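Local coordinates for ribonuclease VapC (Caulobacter crescentus, PDB 5K8J), which is the PIN-domain toxin of the VapBC1 toxin-antitoxin system, a probably magnesium-dependent ribonuclease that is inhibited by its VapB partner, at the interface of chains A and C and the interface of chains A and B. Residues are numbered along the deposited sequence; one frame, centred on the assembly and turned at random. Chains: chain A/B, Ribonuclease VapC; chain C, VapB family protein.

Contacts 1 and 3 adjoin in the toxin-antitoxin interface, their C-alpha centres about 6 Å apart, and they share A:Ala104 and C:Ile40. Both pair the end of toxin helix 93-104 and what follows it with antitoxin strands 36-42 and 45-50. Contact 2 is a patch of the two-fold toxin-toxin interface of the deposited assembly, its C-alpha centre about 17 Å from that of contact 1 and about 13 Å from that of contact 3. A:Asp72 belongs to contacts 2 and 3, its backbone facing chain B and its carboxylate chain C. Helix 93-104 serves both partners, bringing antitoxin binding and probable toxin pairing onto adjoining surfaces.

Contact 1: the interface of chains A and C. Residues chain A 104, 106; chain C 40, 49.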
# COMPACT_ATOMS: atom_id res chain seq x y z
N ALA A 104 -3.77 -12.29 4.23
CA ALA A 104 -2.71 -11.30 4.44
C ALA A 104 -1.58 -11.84 5.30
O ALA A 104 -0.42 -11.46 5.13
CB ALA A 104 -3.31 -10.07 5.09
N ARG A 106 -0.82 -15.14 5.53
CA ARG A 106 -0.33 -16.41 4.99
C ARG A 106 -0.64 -17.55 5.96
O ARG A 106 0.21 -18.42 6.22
CB ARG A 106 1.17 -16.33 4.69
CG ARG A 106 1.57 -15.23 3.71
CD ARG A 106 0.79 -15.29 2.41
NE ARG A 106 1.40 -14.49 1.33
CZ ARG A 106 1.08 -13.24 1.02
NH1 ARG A 106 0.16 -12.57 1.72
NH2 ARG A 106 1.69 -12.63 -0.00
N ILE C 40 4.54 -7.88 7.94
CA ILE C 40 3.22 -7.31 8.17
C ILE C 40 2.84 -7.53 9.63
O ILE C 40 2.78 -8.67 10.10
CB ILE C 40 2.15 -7.91 7.25
CG1 ILE C 40 0.80 -7.28 7.58
CG2 ILE C 40 2.15 -9.43 7.31
CD1 ILE C 40 -0.32 -7.73 6.70
N TYR C 49 7.71 -13.12 5.61
CA TYR C 49 7.84 -14.13 4.58
C TYR C 49 8.65 -13.57 3.41
O TYR C 49 8.81 -12.35 3.30
CB TYR C 49 6.45 -14.60 4.11
CG TYR C 49 5.53 -13.52 3.58
CD1 TYR C 49 4.56 -12.93 4.40
CD2 TYR C 49 5.62 -13.09 2.26
CE1 TYR C 49 3.71 -11.96 3.91
CE2 TYR C 49 4.77 -12.10 1.77
CZ TYR C 49 3.82 -11.54 2.59
OH TYR C 49 2.97 -10.56 2.13
O HOH W 1 0.70 -9.63 3.38
O HOH W 2 2.48 -9.89 -0.69
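The phenolic OH of C:Tyr49 is held by two waters, both lying at the ring edge and in its plane. Water 1 sits 2.8 Å from OH of C:Tyr49 and also bonds the backbone carbonyl O of A:Ala104, in the last turn of helix 93-104, at 2.8 Å. Water 2 joins the same hydroxyl to the guanidinium NH2 of A:Arg106, with 2.9 Å between NH2 and the water and a bent angle of 137° at the hydrogen. This part of the toxin-antitoxin interface, where VapB strand 45-50 meets the helix end, probably contributes to toxin inhibition. A:Arg106 also covers one face of the ring: its guanidinium plane is inclined by 29° to the aromatic plane, and C:Tyr49 CZ stands beneath the guanidinium centre, 3.6 Å from A:Arg106 CZ. A bend at chi2 (-54°) folds the arginine chain over the ring, so that CG lies near the rim, 3.8 Å from C:Tyr49 CD1. The arginine is poorly ordered, and this stack and the water 2 link may belong to only one of its poses. Beside the tyrosine, C:Ile40 turns its branches toward the helix end, with CG2 3.9 Å from A:Ala104 O and CD1 4.1 Å from A:Ala104 CB.

Contact 2: the interface of chains A and B. Residues chain A 71-72, 76, 93, 97; chain B 35-36, 38-39.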
# COMPACT_ATOMS: atom_id res chain seq x y z
N PHE A 71 -7.94 -5.68 12.15
CA PHE A 71 -8.41 -5.57 10.78
C PHE A 71 -7.92 -4.24 10.23
O PHE A 71 -8.37 -3.18 10.65
CB PHE A 71 -9.93 -5.71 10.66
CG PHE A 71 -10.37 -5.96 9.25
CD1 PHE A 71 -10.54 -4.90 8.38
CD2 PHE A 71 -10.49 -7.26 8.76
CE1 PHE A 71 -10.87 -5.13 7.06
CE2 PHE A 71 -10.81 -7.49 7.45
CZ PHE A 71 -11.01 -6.42 6.59
N ASP A 72 -6.99 -4.31 9.28
CA ASP A 72 -6.21 -3.17 8.83
C ASP A 72 -6.26 -3.05 7.31
O ASP A 72 -6.93 -3.81 6.63
CB ASP A 72 -4.77 -3.25 9.34
CG ASP A 72 -4.08 -4.57 8.99
OD1 ASP A 72 -4.61 -5.35 8.17
OD2 ASP A 72 -2.98 -4.81 9.56
N ALA A 76 -8.12 -5.21 4.31
CA ALA A 76 -9.13 -4.64 3.42
C ALA A 76 -8.72 -4.72 1.96
O ALA A 76 -9.59 -4.91 1.09
CB ALA A 76 -9.46 -3.20 3.83
N VAL A 93 -20.00 -11.18 4.22
CA VAL A 93 -19.00 -10.15 4.47
C VAL A 93 -18.07 -10.55 5.62
O VAL A 93 -16.85 -10.45 5.50
CB VAL A 93 -19.66 -8.77 4.73
CG1 VAL A 93 -18.62 -7.77 5.18
CG2 VAL A 93 -20.39 -8.29 3.49
N MSE A 97 -14.04 -11.09 5.49
CA MSE A 97 -13.13 -10.26 6.26
C MSE A 97 -12.12 -11.14 7.01
O MSE A 97 -10.93 -10.85 7.01
CB MSE A 97 -13.90 -9.38 7.25
CG MSE A 97 -14.66 -8.23 6.57
SE MSE A 97 -15.65 -7.20 7.92
CE MSE A 97 -14.22 -6.29 8.69
N ILE B 35 -12.53 1.58 8.74
CA ILE B 35 -12.22 0.48 7.82
C ILE B 35 -13.41 -0.44 7.63
O ILE B 35 -13.51 -1.13 6.61
CB ILE B 35 -10.96 -0.29 8.28
CG1 ILE B 35 -10.37 -1.05 7.09
CG2 ILE B 35 -11.27 -1.23 9.48
CD1 ILE B 35 -8.97 -1.48 7.30
N ILE B 36 -14.32 -0.51 8.61
CA ILE B 36 -15.54 -1.29 8.41
C ILE B 36 -16.35 -0.71 7.26
O ILE B 36 -16.82 -1.42 6.38
CB ILE B 36 -16.39 -1.34 9.69
CG1 ILE B 36 -15.60 -1.86 10.90
CG2 ILE B 36 -17.63 -2.20 9.49
CD1 ILE B 36 -14.93 -3.20 10.70
N ARG B 38 -15.06 1.06 4.83
CA ARG B 38 -14.32 0.73 3.63
C ARG B 38 -14.73 -0.64 3.10
O ARG B 38 -14.98 -0.79 1.91
CB ARG B 38 -12.80 0.76 3.86
CG ARG B 38 -12.05 0.30 2.63
CD ARG B 38 -10.54 0.39 2.71
NE ARG B 38 -10.07 -0.26 1.51
CZ ARG B 38 -8.85 -0.75 1.29
NH1 ARG B 38 -7.89 -0.61 2.18
NH2 ARG B 38 -8.62 -1.38 0.16
N VAL B 39 -14.78 -1.65 3.98
CA VAL B 39 -15.21 -3.00 3.57
C VAL B 39 -16.58 -2.96 2.90
O VAL B 39 -16.78 -3.55 1.82
CB VAL B 39 -15.18 -3.96 4.77
CG1 VAL B 39 -15.90 -5.31 4.41
CG2 VAL B 39 -13.75 -4.23 5.17
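A chi1 of 169° turns CG1 of B:Val39 away from the backbone N and sets its two methyls toward different parts of chain A, while A:Phe71, chi1 -165°, swings its ring toward them. This is an apolar patch of the two-fold toxin-toxin interface of the deposited assembly, probably a VapC dimer contact, where helix 35-45 of chain B packs against helices 73-86 and 93-104 of chain A and the loop carrying A:Phe71. The selenomethionine A:Met97 lays CE over the centre of the A:Phe71 ring, covering that face from within chain A. From the same side, but displaced beyond the rim, the CG2 methyl of B:Val39 comes to 3.6 Å from CE1 of A:Phe71. Its CG1 methyl lies 3.8 Å from both A:Val93 CG1 and A:Met97 CG. CE of A:Met97 also touches B:Ile36 CD1 at 3.8 Å, the two side chains nearly perpendicular. One turn before B:Val39, B:Ile35 brings CG2 to the ring's rim, 3.9 Å from A:Phe71 CD1. Its CD1 methyl points to the backbone of A:Asp72, though the tightest approach there is too short to interpret. The extended chain of B:Arg38 carries its guanidinium under A:Ala76, whose CB lies over one face toward the rim, 3.4 Å from NH1 of B:Arg38.

Contact 3: the interface of chains A and C. Residues chain A 69, 72, 104-105; chain C 40-42, 45, 47.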
# COMPACT_ATOMS: atom_id res chain seq x y z
N LEU A 69 -5.47 -10.65 15.67
CA LEU A 69 -5.18 -9.98 14.41
C LEU A 69 -6.14 -8.82 14.23
O LEU A 69 -7.35 -9.03 14.07
CB LEU A 69 -5.39 -10.89 13.20
CG LEU A 69 -4.40 -11.97 12.93
CD1 LEU A 69 -4.99 -12.92 11.85
CD2 LEU A 69 -3.10 -11.34 12.46
N ASP A 72 -6.99 -4.31 9.28
CA ASP A 72 -6.21 -3.17 8.83
C ASP A 72 -6.26 -3.05 7.31
O ASP A 72 -6.93 -3.81 6.63
CB ASP A 72 -4.77 -3.25 9.34
CG ASP A 72 -4.08 -4.57 8.99
OD1 ASP A 72 -4.61 -5.35 8.17
OD2 ASP A 72 -2.98 -4.81 9.56
N ALA A 104 -3.77 -12.29 4.23
CA ALA A 104 -2.71 -11.30 4.44
C ALA A 104 -1.58 -11.84 5.30
O ALA A 104 -0.42 -11.46 5.13
CB ALA A 104 -3.31 -10.07 5.09
N HIS A 105 -1.90 -12.72 6.25
CA HIS A 105 -0.91 -13.29 7.14
C HIS A 105 -0.49 -14.71 6.76
O HIS A 105 0.18 -15.38 7.55
CB HIS A 105 -1.41 -13.23 8.58
CG HIS A 105 -1.37 -11.83 9.11
ND1 HIS A 105 -0.28 -11.31 9.77
CD2 HIS A 105 -2.24 -10.81 8.96
CE1 HIS A 105 -0.49 -10.04 10.04
NE2 HIS A 105 -1.66 -9.70 9.54
N ILE C 40 4.54 -7.88 7.94
CA ILE C 40 3.22 -7.31 8.17
C ILE C 40 2.84 -7.53 9.63
O ILE C 40 2.78 -8.67 10.10
CB ILE C 40 2.15 -7.91 7.25
CG1 ILE C 40 0.80 -7.28 7.58
CG2 ILE C 40 2.15 -9.43 7.31
CD1 ILE C 40 -0.32 -7.73 6.70
N ARG C 41 2.56 -6.45 10.34
CA ARG C 41 2.13 -6.50 11.73
C ARG C 41 0.68 -6.06 11.79
O ARG C 41 0.33 -5.00 11.26
CB ARG C 41 3.00 -5.60 12.60
CG ARG C 41 2.49 -5.37 14.02
CD ARG C 41 3.20 -6.18 15.03
NE ARG C 41 2.57 -6.02 16.35
CZ ARG C 41 3.09 -5.39 17.39
NH1 ARG C 41 2.38 -5.32 18.51
NH2 ARG C 41 4.31 -4.86 17.34
N SER C 42 -0.17 -6.88 12.41
CA SER C 42 -1.59 -6.55 12.57
C SER C 42 -1.96 -6.90 14.01
O SER C 42 -2.10 -8.07 14.35
CB SER C 42 -2.49 -7.31 11.60
OG SER C 42 -2.12 -7.11 10.24
N VAL C 45 0.20 -9.68 16.01
CA VAL C 45 0.85 -10.67 15.17
C VAL C 45 1.73 -9.99 14.15
O VAL C 45 1.24 -9.19 13.35
CB VAL C 45 -0.18 -11.55 14.46
CG1 VAL C 45 0.53 -12.62 13.63
CG2 VAL C 45 -1.12 -12.19 15.48
N THR C 47 3.96 -11.09 10.91
CA THR C 47 4.22 -12.16 9.97
C THR C 47 5.33 -11.73 9.01
O THR C 47 5.31 -10.59 8.52
CB THR C 47 2.94 -12.51 9.20
OG1 THR C 47 1.90 -12.81 10.13
CG2 THR C 47 3.16 -13.68 8.27
O HOH W 3 1.12 -15.41 10.36
O HOH W 4 -3.83 -7.95 7.70
O HOH W 5 -0.47 -4.11 8.45
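Direct hydrogen bonds link the imidazole of A:His105 to two antitoxin hydroxyls, one at each ring nitrogen and both in the ring plane; here VapB strands 36-42 and 45-50 bind the toxin, probably as part of its inhibition. ND1 meets OG1 of C:Thr47 at 2.7 Å, nearly straight at 169°. NE2 meets OG of C:Ser42, also at 2.7 Å but more bent, 151° at the hydrogen. C:Ser42 donates in turn to the carboxylate of A:Asp72, OG lying 2.5 Å from OD2, approached on the syn side and 26° out of the carboxylate plane. This serine therefore joins two toxin side chains, and the two ring bonds should fix the rotation of the histidine about chi2.

Waters reinforce these links. One connects OD1 of A:Asp72 with OG of C:Ser42, and another joins OD2 to the backbone carbonyl of C:Arg41. A third ties OG1 of C:Thr47 to the backbone O of A:His105.

Apolar contacts flank the imidazole. A:Leu69 lays CD2 over the ring centre, 3.6 Å above its plane, and the same methyl reaches CB of C:Val45 at 3.5 Å. One face of the histidine is thus covered by its own chain while its edge faces the antitoxin strands. C:Ile40 runs past the imidazole and brings CD1 to 3.7 Å from A:His105 NE2.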